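PDB 3K11: putative glycosyl hydrolase from Bacteroides thetaiotaomicron VPI-5482, which is probably a glycoside hydrolase of the family 88 type, although its substrate is not established. Local coordinates for residues Ala41-Glu46 with His398-Val403; Phe113-Ala118 with Asp167-Asn172; Lys231-Phe236 with Met293-Ala298; Trp313-Asp318 with Tyr388-Asn393. All coordinates share one frame; numbering follows the deposited sequence. Where two conformers were deposited one is given.

Contact 1: Ala41-Glu46 with His398-Val403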
loop_
_atom_site.group_PDB
_atom_site.type_symbol
_atom_site.label_atom_id
_atom_site.label_comp_id
_atom_site.label_asym_id
_atom_site.label_seq_id
_atom_site.Cartn_x
_atom_site.Cartn_y
_atom_site.Cartn_z
ATOM N N ALA A 41 38.149 -8.571 -0.779
ATOM C CA ALA A 41 39.472 -7.964 -1.078
ATOM C C ALA A 41 39.463 -6.508 -0.640
ATOM O O ALA A 41 40.418 -5.990 -0.076
ATOM C CB ALA A 41 39.800 -8.076 -2.565
ATOM N N TYR A 42 38.355 -5.837 -0.891
ATOM C CA TYR A 42 38.237 -4.451 -0.501
ATOM C C TYR A 42 38.309 -4.252 1.010
ATOM O O TYR A 42 39.076 -3.450 1.490
ATOM C CB TYR A 42 36.925 -3.881 -1.048
ATOM C CG TYR A 42 36.667 -2.469 -0.579
ATOM C CD1 TYR A 42 37.493 -1.430 -0.955
ATOM C CD2 TYR A 42 35.589 -2.177 0.217
ATOM C CE1 TYR A 42 37.255 -0.137 -0.504
ATOM C CE2 TYR A 42 35.355 -0.898 0.667
ATOM C CZ TYR A 42 36.175 0.115 0.300
ATOM O OH TYR A 42 35.889 1.388 0.780
ATOM N N ILE A 43 37.517 -5.003 1.766
ATOM C CA ILE A 43 37.465 -4.768 3.208
ATOM C C ILE A 43 38.773 -5.189 3.876
ATOM O O ILE A 43 39.117 -4.656 4.915
ATOM C CB ILE A 43 36.260 -5.433 3.894
ATOM C CG1 ILE A 43 36.307 -6.968 3.775
ATOM C CG2 ILE A 43 34.948 -4.837 3.327
ATOM C CD1 ILE A 43 35.989 -7.671 5.049
ATOM N N ASP A 44 39.451 -6.154 3.277
ATOM C CA ASP A 44 40.718 -6.654 3.828
ATOM C C ASP A 44 41.721 -5.478 3.952
ATOM O O ASP A 44 42.319 -5.245 5.054
ATOM C CB ASP A 44 41.253 -7.744 2.905
ATOM C CG ASP A 44 42.448 -8.493 3.476
ATOM O OD1 ASP A 44 42.648 -8.511 4.721
ATOM O OD2 ASP A 44 43.163 -9.085 2.656
ATOM N N LYS A 45 41.859 -4.731 2.841
ATOM C CA LYS A 45 42.777 -3.562 2.792
ATOM C C LYS A 45 42.291 -2.336 3.571
ATOM O O LYS A 45 43.083 -1.452 3.867
ATOM C CB LYS A 45 43.250 -3.181 1.361
ATOM C CG LYS A 45 42.259 -3.177 0.163
ATOM C CD LYS A 45 41.237 -2.030 0.159
ATOM C CE LYS A 45 41.862 -0.712 -0.163
ATOM N NZ LYS A 45 41.042 0.515 -0.379
ATOM N N GLU A 46 41.011 -2.293 3.908
ATOM C CA GLU A 46 40.430 -1.204 4.688
ATOM C C GLU A 46 40.218 -1.468 6.158
ATOM O O GLU A 46 39.534 -0.686 6.850
ATOM C CB GLU A 46 39.085 -0.836 4.053
ATOM C CG GLU A 46 39.238 -0.157 2.715
ATOM C CD GLU A 46 39.931 1.200 2.836
ATOM O OE1 GLU A 46 40.122 1.720 3.961
ATOM O OE2 GLU A 46 40.284 1.735 1.799
ATOM N N HIS A 398 27.379 -1.333 7.756
ATOM C CA HIS A 398 26.311 -2.302 7.902
ATOM C C HIS A 398 26.086 -3.120 6.676
ATOM O O HIS A 398 25.415 -4.139 6.758
ATOM C CB HIS A 398 24.984 -1.585 8.161
ATOM C CG HIS A 398 25.064 -0.567 9.235
ATOM N ND1 HIS A 398 25.613 0.672 9.033
ATOM C CD2 HIS A 398 24.700 -0.619 10.542
ATOM C CE1 HIS A 398 25.590 1.335 10.176
ATOM N NE2 HIS A 398 25.000 0.591 11.088
ATOM N N GLY A 399 26.563 -2.645 5.521
ATOM C CA GLY A 399 26.321 -3.394 4.291
ATOM C C GLY A 399 27.208 -4.604 4.102
ATOM O O GLY A 399 26.843 -5.572 3.421
ATOM N N TYR A 400 28.395 -4.564 4.708
ATOM C CA TYR A 400 29.463 -5.494 4.309
ATOM C C TYR A 400 29.226 -6.931 4.792
ATOM O O TYR A 400 29.280 -7.874 3.972
ATOM C CB TYR A 400 30.841 -4.896 4.733
ATOM C CG TYR A 400 31.089 -3.683 3.878
ATOM C CD1 TYR A 400 31.589 -3.821 2.594
ATOM C CD2 TYR A 400 30.627 -2.436 4.262
ATOM C CE1 TYR A 400 31.694 -2.717 1.729
ATOM C CE2 TYR A 400 30.750 -1.316 3.399
ATOM C CZ TYR A 400 31.291 -1.477 2.149
ATOM O OH TYR A 400 31.377 -0.411 1.271
ATOM N N GLY A 401 28.999 -7.085 6.101
ATOM C CA GLY A 401 28.745 -8.388 6.729
ATOM C C GLY A 401 27.608 -9.099 6.044
ATOM O O GLY A 401 27.721 -10.244 5.617
ATOM N N PRO A 402 26.482 -8.425 5.964
ATOM C CA PRO A 402 25.326 -9.034 5.329
ATOM C C PRO A 402 25.499 -9.478 3.889
ATOM O O PRO A 402 25.054 -10.539 3.540
ATOM C CB PRO A 402 24.260 -7.982 5.494
ATOM C CG PRO A 402 24.610 -7.255 6.743
ATOM C CD PRO A 402 26.142 -7.188 6.679
ATOM N N VAL A 403 26.191 -8.699 3.063
ATOM C CA VAL A 403 26.426 -9.101 1.690
ATOM C C VAL A 403 27.287 -10.338 1.674
ATOM O O VAL A 403 27.048 -11.261 0.888
ATOM C CB VAL A 403 27.044 -7.922 0.886
ATOM C CG1 VAL A 403 27.612 -8.404 -0.455
ATOM C CG2 VAL A 403 25.958 -6.816 0.698
#
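Ile43 and Tyr400 lie alongside one another with their side chains running in opposite directions, and the gamma-methyl branch of the isoleucine does the touching: Ile43 CG2 is 3.6 Å from Tyr400 CD1 and reaches the ring obliquely. The rotation about CA-CB explains this choice of branch. With chi1 at 63°, CG1 is tucked between the backbone N and the carbonyl carbon, so CG2 is the branch presented to the tyrosine. Tyr42, one residue earlier, extends its ring along the same side, CG anti to the backbone N (chi1 175°). It meets the far end of Tyr400 at an angle, with Tyr42 CD2 4.2 Å from Tyr400 CE1. This packing joins the last turn of helix 29-45 to the first turn of helix 400-416, near the two ends of the chain of helices that, in family 88 enzymes, builds an (alpha/alpha)6 barrel. Trp84 of helix 82-98 touches both Ile43 and Tyr400, and the Phe77 ring meets Tyr400 at about 50°. Both buried phenols are satisfied elsewhere: Tyr400 OH bonds to Val394 O and Val371 N, Tyr42 OH to Gln370 NE2. One face of the Tyr42 ring carries Glu46 CG, 3.7 Å above the plane and offset toward the rim.

Contact 2: Phe113-Ala118 with Asp167-Asn172; sequences FLAEVA and DGLIQN
Leu169 lays its two methyls over the surface of helix 101-128, overlapping Ala115 and Ala118 on successive turns. The contact is a near-perpendicular helix-helix packing in the all-helical fold of the six-hairpin glycosidase clan: the two short segments run 81° apart, with their axes 10.1 Å from each other. A single side chain spans that gap, and alanines face it at two of the three positions it meets. Leu169 CD1 sinks to the backbone itself, 3.8 Å from Ala115 CA, with Ala115 CB only slightly farther away. The other branch goes one turn onward, Leu169 CD2 reaching Ala118 CB at 4.2 Å. Leu114 borders the site through its beta carbon, Leu114 CB lying 4.4 Å from Leu169 CD1. The CG of Leu169 is placed beside the backbone N and opposite the carbonyl carbon (chi1 -67°), a rotation that carries the fork across to the partner helix. Ile138 of helix 133-139 packs on both Leu114 and Leu169, while Met154 of helix 148-160 also covers the leucine. On helix 167-180 a side-chain bond spans one turn: Gln171 NE2 donates almost straight (173°) to the syn side of Asp167 OD1 at 3.0 Å, and this same oxygen also bonds Tyr217 OH.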
loop_
_atom_site.group_PDB
_atom_site.type_symbol
_atom_site.label_atom_id
_atom_site.label_comp_id
_atom_site.label_asym_id
_atom_site.label_seq_id
_atom_site.Cartn_x
_atom_site.Cartn_y
_atom_site.Cartn_z
ATOM N N PHE A 113 44.982 -10.316 16.817
ATOM C CA PHE A 113 45.550 -8.996 16.941
ATOM C C PHE A 113 44.862 -8.270 18.085
ATOM O O PHE A 113 45.512 -7.690 18.932
ATOM C CB PHE A 113 45.361 -8.215 15.631
ATOM C CG PHE A 113 45.633 -6.729 15.763
ATOM C CD1 PHE A 113 46.935 -6.272 15.945
ATOM C CD2 PHE A 113 44.607 -5.812 15.714
ATOM C CE1 PHE A 113 47.200 -4.915 16.063
ATOM C CE2 PHE A 113 44.850 -4.456 15.827
ATOM C CZ PHE A 113 46.151 -4.002 16.002
ATOM N N LEU A 114 43.543 -8.274 18.108
ATOM C CA LEU A 114 42.822 -7.606 19.194
ATOM C C LEU A 114 43.161 -8.237 20.554
ATOM O O LEU A 114 43.336 -7.516 21.541
ATOM C CB LEU A 114 41.325 -7.640 18.945
ATOM C CG LEU A 114 40.805 -6.782 17.781
ATOM C CD1 LEU A 114 39.304 -7.017 17.608
ATOM C CD2 LEU A 114 41.136 -5.288 17.978
ATOM N N ALA A 115 43.237 -9.566 20.603
ATOM C CA ALA A 115 43.633 -10.283 21.860
ATOM C C ALA A 115 45.029 -9.897 22.318
ATOM O O ALA A 115 45.308 -9.753 23.524
ATOM C CB ALA A 115 43.549 -11.818 21.657
ATOM N N GLU A 116 45.929 -9.746 21.358
ATOM C CA GLU A 116 47.288 -9.398 21.662
ATOM C C GLU A 116 47.385 -7.985 22.207
ATOM O O GLU A 116 48.079 -7.764 23.184
ATOM C CB GLU A 116 48.122 -9.483 20.401
ATOM C CG GLU A 116 49.579 -9.160 20.632
ATOM C CD GLU A 116 50.357 -9.153 19.349
ATOM O OE1 GLU A 116 49.739 -9.097 18.248
ATOM O OE2 GLU A 116 51.589 -9.173 19.460
ATOM N N VAL A 117 46.735 -7.023 21.544
ATOM C CA VAL A 117 46.957 -5.616 21.908
ATOM C C VAL A 117 46.077 -5.110 23.035
ATOM O O VAL A 117 46.466 -4.183 23.739
ATOM C CB VAL A 117 46.875 -4.651 20.663
ATOM C CG1 VAL A 117 47.912 -5.065 19.591
ATOM C CG2 VAL A 117 45.478 -4.555 20.110
ATOM N N ALA A 118 44.919 -5.720 23.241
ATOM C CA ALA A 118 43.976 -5.233 24.256
ATOM C C ALA A 118 44.599 -4.993 25.636
ATOM O O ALA A 118 44.406 -3.921 26.233
ATOM C CB ALA A 118 42.759 -6.147 24.348
ATOM N N ASP A 167 39.404 -15.794 25.045
ATOM C CA ASP A 167 38.561 -16.003 26.224
ATOM C C ASP A 167 38.481 -14.753 27.082
ATOM O O ASP A 167 37.415 -14.440 27.587
ATOM C CB ASP A 167 39.030 -17.162 27.087
ATOM C CG ASP A 167 38.052 -17.435 28.236
ATOM O OD1 ASP A 167 36.897 -17.815 27.956
ATOM O OD2 ASP A 167 38.422 -17.205 29.408
ATOM N N GLY A 168 39.580 -14.022 27.246
ATOM C CA GLY A 168 39.522 -12.819 28.078
ATOM C C GLY A 168 38.549 -11.795 27.508
ATOM O O GLY A 168 37.724 -11.202 28.237
ATOM N N LEU A 169 38.567 -11.630 26.186
ATOM C CA LEU A 169 37.658 -10.674 25.547
ATOM C C LEU A 169 36.211 -11.139 25.658
ATOM O O LEU A 169 35.329 -10.336 25.921
ATOM C CB LEU A 169 38.032 -10.452 24.071
ATOM C CG LEU A 169 39.381 -9.744 23.840
ATOM C CD1 LEU A 169 39.869 -9.956 22.431
ATOM C CD2 LEU A 169 39.170 -8.277 24.118
ATOM N N ILE A 170 35.980 -12.428 25.417
ATOM C CA ILE A 170 34.648 -13.028 25.527
ATOM C C ILE A 170 34.116 -12.847 26.944
ATOM O O ILE A 170 32.983 -12.402 27.146
ATOM C CB ILE A 170 34.632 -14.531 25.157
ATOM C CG1 ILE A 170 34.867 -14.749 23.672
ATOM C CG2 ILE A 170 33.345 -15.220 25.621
ATOM C CD1 ILE A 170 35.176 -16.209 23.314
ATOM N N GLN A 171 34.918 -13.159 27.946
ATOM C CA GLN A 171 34.407 -13.024 29.331
ATOM C C GLN A 171 34.066 -11.582 29.668
ATOM O O GLN A 171 33.044 -11.311 30.330
ATOM C CB GLN A 171 35.396 -13.581 30.359
ATOM C CG GLN A 171 35.714 -15.099 30.205
ATOM C CD GLN A 171 34.533 -15.992 30.380
ATOM O OE1 GLN A 171 33.567 -15.632 31.051
ATOM N NE2 GLN A 171 34.566 -17.166 29.742
ATOM N N ASN A 172 34.888 -10.648 29.204
ATOM C CA ASN A 172 34.643 -9.227 29.476
ATOM C C ASN A 172 33.361 -8.747 28.800
ATOM O O ASN A 172 32.547 -8.064 29.373
ATOM C CB ASN A 172 35.827 -8.403 28.973
ATOM C CG ASN A 172 35.750 -6.946 29.370
ATOM O OD1 ASN A 172 35.597 -6.642 30.543
ATOM N ND2 ASN A 172 35.886 -6.041 28.403
#

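Contact 3: Lys231-Phe236 with Met293-Ala298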
loop_
_atom_site.group_PDB
_atom_site.type_symbol
_atom_site.label_atom_id
_atom_site.label_comp_id
_atom_site.label_asym_id
_atom_site.label_seq_id
_atom_site.Cartn_x
_atom_site.Cartn_y
_atom_site.Cartn_z
ATOM N N LYS A 231 13.858 -16.562 26.497
ATOM C CA LYS A 231 13.086 -15.602 27.273
ATOM C C LYS A 231 13.197 -14.220 26.668
ATOM O O LYS A 231 12.211 -13.517 26.499
ATOM C CB LYS A 231 13.639 -15.583 28.705
ATOM C CG LYS A 231 12.857 -14.680 29.662
ATOM C CD LYS A 231 13.489 -14.592 31.057
ATOM C CE LYS A 231 12.719 -13.520 31.948
ATOM N NZ LYS A 231 13.571 -12.979 33.017
ATOM N N GLN A 232 14.417 -13.796 26.346
ATOM C CA GLN A 232 14.586 -12.520 25.640
ATOM C C GLN A 232 13.810 -12.514 24.354
ATOM O O GLN A 232 13.058 -11.579 24.046
ATOM C CB GLN A 232 16.068 -12.307 25.290
ATOM C CG GLN A 232 16.948 -12.038 26.506
ATOM C CD GLN A 232 16.688 -10.721 27.198
ATOM O OE1 GLN A 232 16.257 -9.769 26.583
ATOM N NE2 GLN A 232 16.996 -10.673 28.496
ATOM N N PHE A 233 14.007 -13.548 23.564
ATOM C CA PHE A 233 13.331 -13.551 22.247
ATOM C C PHE A 233 11.845 -13.323 22.408
ATOM O O PHE A 233 11.255 -12.493 21.733
ATOM C CB PHE A 233 13.587 -14.857 21.506
ATOM C CG PHE A 233 13.098 -14.842 20.074
ATOM C CD1 PHE A 233 11.768 -15.169 19.752
ATOM C CD2 PHE A 233 13.951 -14.523 19.043
ATOM C CE1 PHE A 233 11.323 -15.125 18.448
ATOM C CE2 PHE A 233 13.458 -14.461 17.680
ATOM C CZ PHE A 233 12.178 -14.750 17.412
ATOM N N LEU A 234 11.218 -14.074 23.306
ATOM C CA LEU A 234 9.769 -14.032 23.387
ATOM C C LEU A 234 9.263 -12.770 24.074
ATOM O O LEU A 234 8.186 -12.240 23.740
ATOM C CB LEU A 234 9.284 -15.276 24.115
ATOM C CG LEU A 234 9.511 -16.652 23.468
ATOM C CD1 LEU A 234 9.061 -17.724 24.448
ATOM C CD2 LEU A 234 8.775 -16.801 22.088
ATOM N N GLN A 235 10.040 -12.243 24.998
ATOM C CA GLN A 235 9.654 -10.980 25.694
ATOM C C GLN A 235 9.740 -9.781 24.756
ATOM O O GLN A 235 8.938 -8.847 24.855
ATOM C CB GLN A 235 10.499 -10.810 26.975
ATOM C CG GLN A 235 10.003 -11.729 28.089
ATOM C CD GLN A 235 10.728 -11.632 29.410
ATOM O OE1 GLN A 235 10.368 -12.370 30.338
ATOM N NE2 GLN A 235 11.744 -10.771 29.521
ATOM N N PHE A 236 10.762 -9.762 23.878
ATOM C CA PHE A 236 10.828 -8.783 22.795
ATOM C C PHE A 236 9.651 -9.006 21.838
ATOM O O PHE A 236 8.911 -8.090 21.505
ATOM C CB PHE A 236 12.121 -8.903 21.958
ATOM C CG PHE A 236 13.302 -8.129 22.492
ATOM C CD1 PHE A 236 13.457 -6.804 22.197
ATOM C CD2 PHE A 236 14.307 -8.748 23.209
ATOM C CE1 PHE A 236 14.557 -6.080 22.653
ATOM C CE2 PHE A 236 15.414 -8.005 23.681
ATOM C CZ PHE A 236 15.521 -6.683 23.400
HETATM N N MSE A 293 9.954 -20.810 16.422
HETATM C CA MSE A 293 9.785 -21.146 15.004
HETATM C C MSE A 293 8.544 -20.525 14.388
HETATM O O MSE A 293 8.541 -20.054 13.243
HETATM C CB MSE A 293 9.802 -22.666 14.826
HETATM C CG MSE A 293 9.665 -23.127 13.403
HETATM SE SE MSE A 293 11.098 -22.603 12.190
HETATM C CE MSE A 293 12.405 -23.785 12.788
ATOM N N ASP A 294 7.451 -20.557 15.112
ATOM C CA ASP A 294 6.237 -19.870 14.684
ATOM C C ASP A 294 6.449 -18.365 14.444
ATOM O O ASP A 294 5.959 -17.833 13.453
ATOM C CB ASP A 294 5.128 -20.054 15.717
ATOM C CG ASP A 294 4.549 -21.473 15.731
ATOM O OD1 ASP A 294 4.867 -22.298 14.837
ATOM O OD2 ASP A 294 3.788 -21.755 16.674
ATOM N N TYR A 295 7.151 -17.694 15.351
ATOM C CA TYR A 295 7.498 -16.291 15.153
ATOM C C TYR A 295 8.342 -16.101 13.927
ATOM O O TYR A 295 8.106 -15.178 13.127
ATOM C CB TYR A 295 8.250 -15.698 16.351
ATOM C CG TYR A 295 7.351 -15.057 17.367
ATOM C CD1 TYR A 295 6.592 -13.954 17.044
ATOM C CD2 TYR A 295 7.299 -15.541 18.684
ATOM C CE1 TYR A 295 5.769 -13.356 17.965
ATOM C CE2 TYR A 295 6.492 -14.905 19.622
ATOM C CZ TYR A 295 5.722 -13.827 19.235
ATOM O OH TYR A 295 4.932 -13.212 20.170
ATOM N N PHE A 296 9.337 -16.968 13.750
ATOM C CA PHE A 296 10.210 -16.894 12.551
ATOM C C PHE A 296 9.432 -17.071 11.269
ATOM O O PHE A 296 9.482 -16.238 10.360
ATOM C CB PHE A 296 11.259 -18.000 12.593
ATOM C CG PHE A 296 12.181 -17.991 11.379
ATOM C CD1 PHE A 296 12.990 -16.886 11.109
ATOM C CD2 PHE A 296 12.170 -19.062 10.493
ATOM C CE1 PHE A 296 13.776 -16.845 9.955
ATOM C CE2 PHE A 296 12.965 -19.052 9.334
ATOM C CZ PHE A 296 13.778 -17.949 9.079
ATOM N N ARG A 297 8.646 -18.132 11.213
ATOM C CA ARG A 297 7.833 -18.359 10.036
ATOM C C ARG A 297 6.831 -17.242 9.709
ATOM O O ARG A 297 6.634 -16.917 8.528
ATOM C CB ARG A 297 7.162 -19.711 10.133
ATOM C CG ARG A 297 8.131 -20.856 9.890
ATOM C CD ARG A 297 7.411 -22.148 10.010
ATOM N NE ARG A 297 8.365 -23.204 9.649
ATOM C CZ ARG A 297 8.414 -24.408 10.204
ATOM N NH1 ARG A 297 7.521 -24.774 11.137
ATOM N NH2 ARG A 297 9.372 -25.259 9.833
ATOM N N ALA A 298 6.188 -16.655 10.717
ATOM C CA ALA A 298 5.263 -15.550 10.506
ATOM C C ALA A 298 6.005 -14.321 9.973
ATOM O O ALA A 298 5.500 -13.617 9.104
ATOM C CB ALA A 298 4.509 -15.185 11.791
#
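Helices 222-240 and 289-304 come together with the backbones well separated, the closest alpha carbons, Leu234 CA and Tyr295 CA, being 8.8 Å apart. Two neighbouring side chains of the first helix therefore have to reach out to a single tyrosine of the second, an apolar helix-helix contact within the helical barrel expected of the family 88 fold. Phe233 does not start out toward the tyrosine, but with CG anti to the backbone N (chi1 -171°) its ring end comes nearer and turns an edge to Tyr295. Phe233 CE1 stands 3.8 Å from Tyr295 CB, which lies in the plane of the phenylalanine ring; the touch is thus between a ring edge and a methylene, with no stacking of the two rings. Phe241 meets the Tyr295 ring edge-to-face, while Ala275 and Leu278 of helix 265-281 pack against Phe233. A bound 1,2-ethanediol, probably from the crystallisation liquor, sits about 4 Å from the tyrosine side chain. Leu234 comes to the edge of the phenol ring, close to its plane, where Leu234 CD2 is equidistant at 3.9 Å from Tyr295 CD2 and CE2.

Contact 4: Trp313-Asp318 with Tyr388-Asn393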
loop_
_atom_site.group_PDB
_atom_site.type_symbol
_atom_site.label_atom_id
_atom_site.label_comp_id
_atom_site.label_asym_id
_atom_site.label_seq_id
_atom_site.Cartn_x
_atom_site.Cartn_y
_atom_site.Cartn_z
ATOM N N TRP A 313 14.141 -4.634 -0.653
ATOM C CA TRP A 313 13.083 -4.210 0.233
ATOM C C TRP A 313 13.220 -2.712 0.555
ATOM O O TRP A 313 14.285 -2.102 0.398
ATOM C CB TRP A 313 13.085 -5.057 1.499
ATOM C CG TRP A 313 12.544 -6.432 1.341
ATOM C CD1 TRP A 313 11.271 -6.843 1.682
ATOM C CD2 TRP A 313 13.203 -7.590 0.818
ATOM N NE1 TRP A 313 11.115 -8.182 1.408
ATOM C CE2 TRP A 313 12.279 -8.661 0.883
ATOM C CE3 TRP A 313 14.476 -7.841 0.291
ATOM C CZ2 TRP A 313 12.593 -9.942 0.466
ATOM C CZ3 TRP A 313 14.807 -9.152 -0.082
ATOM C CH2 TRP A 313 13.864 -10.175 -0.001
ATOM N N HIS A 314 12.080 -2.121 0.925
ATOM C CA HIS A 314 11.961 -0.712 1.233
ATOM C C HIS A 314 12.395 -0.392 2.683
ATOM O O HIS A 314 12.092 -1.156 3.630
ATOM C CB HIS A 314 10.529 -0.253 1.029
ATOM C CG HIS A 314 10.052 -0.314 -0.382
ATOM N ND1 HIS A 314 10.226 0.731 -1.274
ATOM C CD2 HIS A 314 9.391 -1.288 -1.060
ATOM C CE1 HIS A 314 9.686 0.393 -2.439
ATOM N NE2 HIS A 314 9.184 -0.827 -2.345
ATOM N N GLN A 315 13.016 0.787 2.838
ATOM C CA GLN A 315 13.539 1.335 4.122
ATOM C C GLN A 315 12.516 1.218 5.251
ATOM O O GLN A 315 12.846 0.822 6.358
ATOM C CB GLN A 315 13.930 2.788 3.896
ATOM C CG GLN A 315 14.211 3.631 5.092
ATOM C CD GLN A 315 15.506 3.383 5.740
ATOM O OE1 GLN A 315 16.126 2.323 5.571
ATOM N NE2 GLN A 315 15.944 4.361 6.531
ATOM N N LEU A 316 11.270 1.608 4.962
ATOM C CA LEU A 316 10.115 1.226 5.815
ATOM C C LEU A 316 9.405 0.164 4.986
ATOM O O LEU A 316 8.924 0.440 3.879
ATOM C CB LEU A 316 9.184 2.390 6.121
ATOM C CG LEU A 316 9.773 3.426 7.120
ATOM C CD1 LEU A 316 8.768 4.576 7.422
ATOM C CD2 LEU A 316 10.286 2.764 8.424
ATOM N N LEU A 317 9.325 -1.051 5.520
ATOM C CA LEU A 317 8.994 -2.220 4.698
ATOM C C LEU A 317 7.658 -2.135 4.032
ATOM O O LEU A 317 7.485 -2.582 2.857
ATOM C CB LEU A 317 9.056 -3.475 5.518
ATOM C CG LEU A 317 10.435 -3.989 5.936
ATOM C CD1 LEU A 317 10.272 -5.065 7.038
ATOM C CD2 LEU A 317 11.245 -4.531 4.721
ATOM N N ASP A 318 6.711 -1.531 4.775
ATOM C CA ASP A 318 5.319 -1.441 4.357
ATOM C C ASP A 318 4.969 -0.093 3.765
ATOM O O ASP A 318 3.782 0.259 3.663
ATOM C CB ASP A 318 4.374 -1.779 5.521
ATOM C CG ASP A 318 4.579 -0.896 6.738
ATOM O OD1 ASP A 318 5.646 -0.237 6.830
ATOM O OD2 ASP A 318 3.670 -0.892 7.612
ATOM N N TYR A 388 12.440 7.950 6.269
ATOM C CA TYR A 388 12.474 8.094 4.802
ATOM C C TYR A 388 13.742 8.776 4.311
ATOM O O TYR A 388 14.215 8.457 3.219
ATOM C CB TYR A 388 11.275 8.892 4.300
ATOM C CG TYR A 388 9.996 8.160 4.020
ATOM C CD1 TYR A 388 9.203 7.682 5.058
ATOM C CD2 TYR A 388 9.480 8.087 2.718
ATOM C CE1 TYR A 388 7.992 7.074 4.810
ATOM C CE2 TYR A 388 8.259 7.484 2.463
ATOM C CZ TYR A 388 7.510 6.990 3.499
ATOM O OH TYR A 388 6.281 6.443 3.253
ATOM N N TYR A 389 14.330 9.637 5.138
ATOM C CA TYR A 389 15.437 10.490 4.713
ATOM C C TYR A 389 16.778 10.106 5.306
ATOM O O TYR A 389 17.754 10.814 5.090
ATOM C CB TYR A 389 15.138 11.982 5.011
ATOM C CG TYR A 389 14.221 12.589 4.014
ATOM C CD1 TYR A 389 14.734 13.182 2.852
ATOM C CD2 TYR A 389 12.836 12.555 4.191
ATOM C CE1 TYR A 389 13.899 13.683 1.885
ATOM C CE2 TYR A 389 11.974 13.043 3.214
ATOM C CZ TYR A 389 12.520 13.632 2.068
ATOM O OH TYR A 389 11.708 14.209 1.115
ATOM N N ARG A 390 16.861 8.951 5.933
ATOM C CA ARG A 390 18.188 8.492 6.436
ATOM C C ARG A 390 19.166 8.426 5.287
ATOM O O ARG A 390 18.886 7.801 4.259
ATOM C CB ARG A 390 18.089 7.129 7.097
ATOM C CG ARG A 390 17.230 7.067 8.389
ATOM C CD ARG A 390 17.536 8.097 9.425
ATOM N NE ARG A 390 18.922 8.039 9.901
ATOM C CZ ARG A 390 19.683 9.099 10.193
ATOM N NH1 ARG A 390 19.242 10.330 10.036
ATOM N NH2 ARG A 390 20.926 8.902 10.614
ATOM N N PRO A 391 20.316 9.084 5.420
ATOM C CA PRO A 391 21.318 8.990 4.349
ATOM C C PRO A 391 21.815 7.600 4.044
ATOM O O PRO A 391 21.763 6.741 4.922
ATOM C CB PRO A 391 22.493 9.797 4.907
ATOM C CG PRO A 391 21.828 10.806 5.813
ATOM C CD PRO A 391 20.731 10.020 6.485
ATOM N N VAL A 392 22.310 7.400 2.816
ATOM C CA VAL A 392 23.024 6.201 2.421
ATOM C C VAL A 392 24.466 6.587 2.124
ATOM O O VAL A 392 24.732 7.725 1.696
ATOM C CB VAL A 392 22.404 5.481 1.195
ATOM C CG1 VAL A 392 20.963 4.940 1.547
ATOM C CG2 VAL A 392 22.436 6.357 -0.086
ATOM N N ASN A 393 25.394 5.661 2.381
ATOM C CA ASN A 393 26.786 5.933 2.123
ATOM C C ASN A 393 27.550 4.629 1.980
ATOM O O ASN A 393 27.272 3.686 2.706
ATOM C CB ASN A 393 27.402 6.756 3.257
ATOM C CG ASN A 393 28.707 7.375 2.850
ATOM O OD1 ASN A 393 29.743 6.746 2.969
ATOM N ND2 ASN A 393 28.649 8.559 2.234
#
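Gln315 extends from its backbone N (chi1 167°) and then bends at chi2 (76°), which brings its amide against the aliphatic start of Arg390. Gln315 NE2 lies 3.5 Å from both Arg390 CB and Arg390 CG, a van der Waals touch; the polar bond of this NE2 goes to Tyr387 O, a helix-end carbonyl. Arg390 folds at chi2 and chi3, turning its guanidinium away to Thr378 OG1 and Gly377 O. Beside this pair, Leu316 crosses Tyr388 at about a right angle, Leu316 CD1 being 3.7 Å from Tyr388 CE1, and Asp321 holds the phenol oxygen. The contact joins the chain leaving the short strand 313-314 to the end of helix 384-388 and the connection toward helix 400-416. A second subunit borders it, Pro18 of that chain packing on Arg390 and its Gly309 on Tyr388. One half is thus carbon on carbon, the other an amide nitrogen against an arginine stem; bonds to partners outside the segments probably set the orientation of the polar groups, leaving van der Waals touch between the segments.

In the fold
Three of the contacts are buried. Contact 1 lies nearest the centre of the chain, about 12 Å from it; contact 2 is about 22 Å out, and contact 3 is only partly buried. No helix or strand is shared, but helix 289-304 of contact 3 precedes strand 313-314 of contact 4. Along the sequence, contact 1 closes a loop that encloses the other three. Contacts 1 to 3 join helices, through aromatic and aliphatic groups in 1 and 3 and purely aliphatic ones in 2. Contact 4 joins irregular segments, adds an amide against an arginine stem, and is the one that reaches a neighbouring subunit.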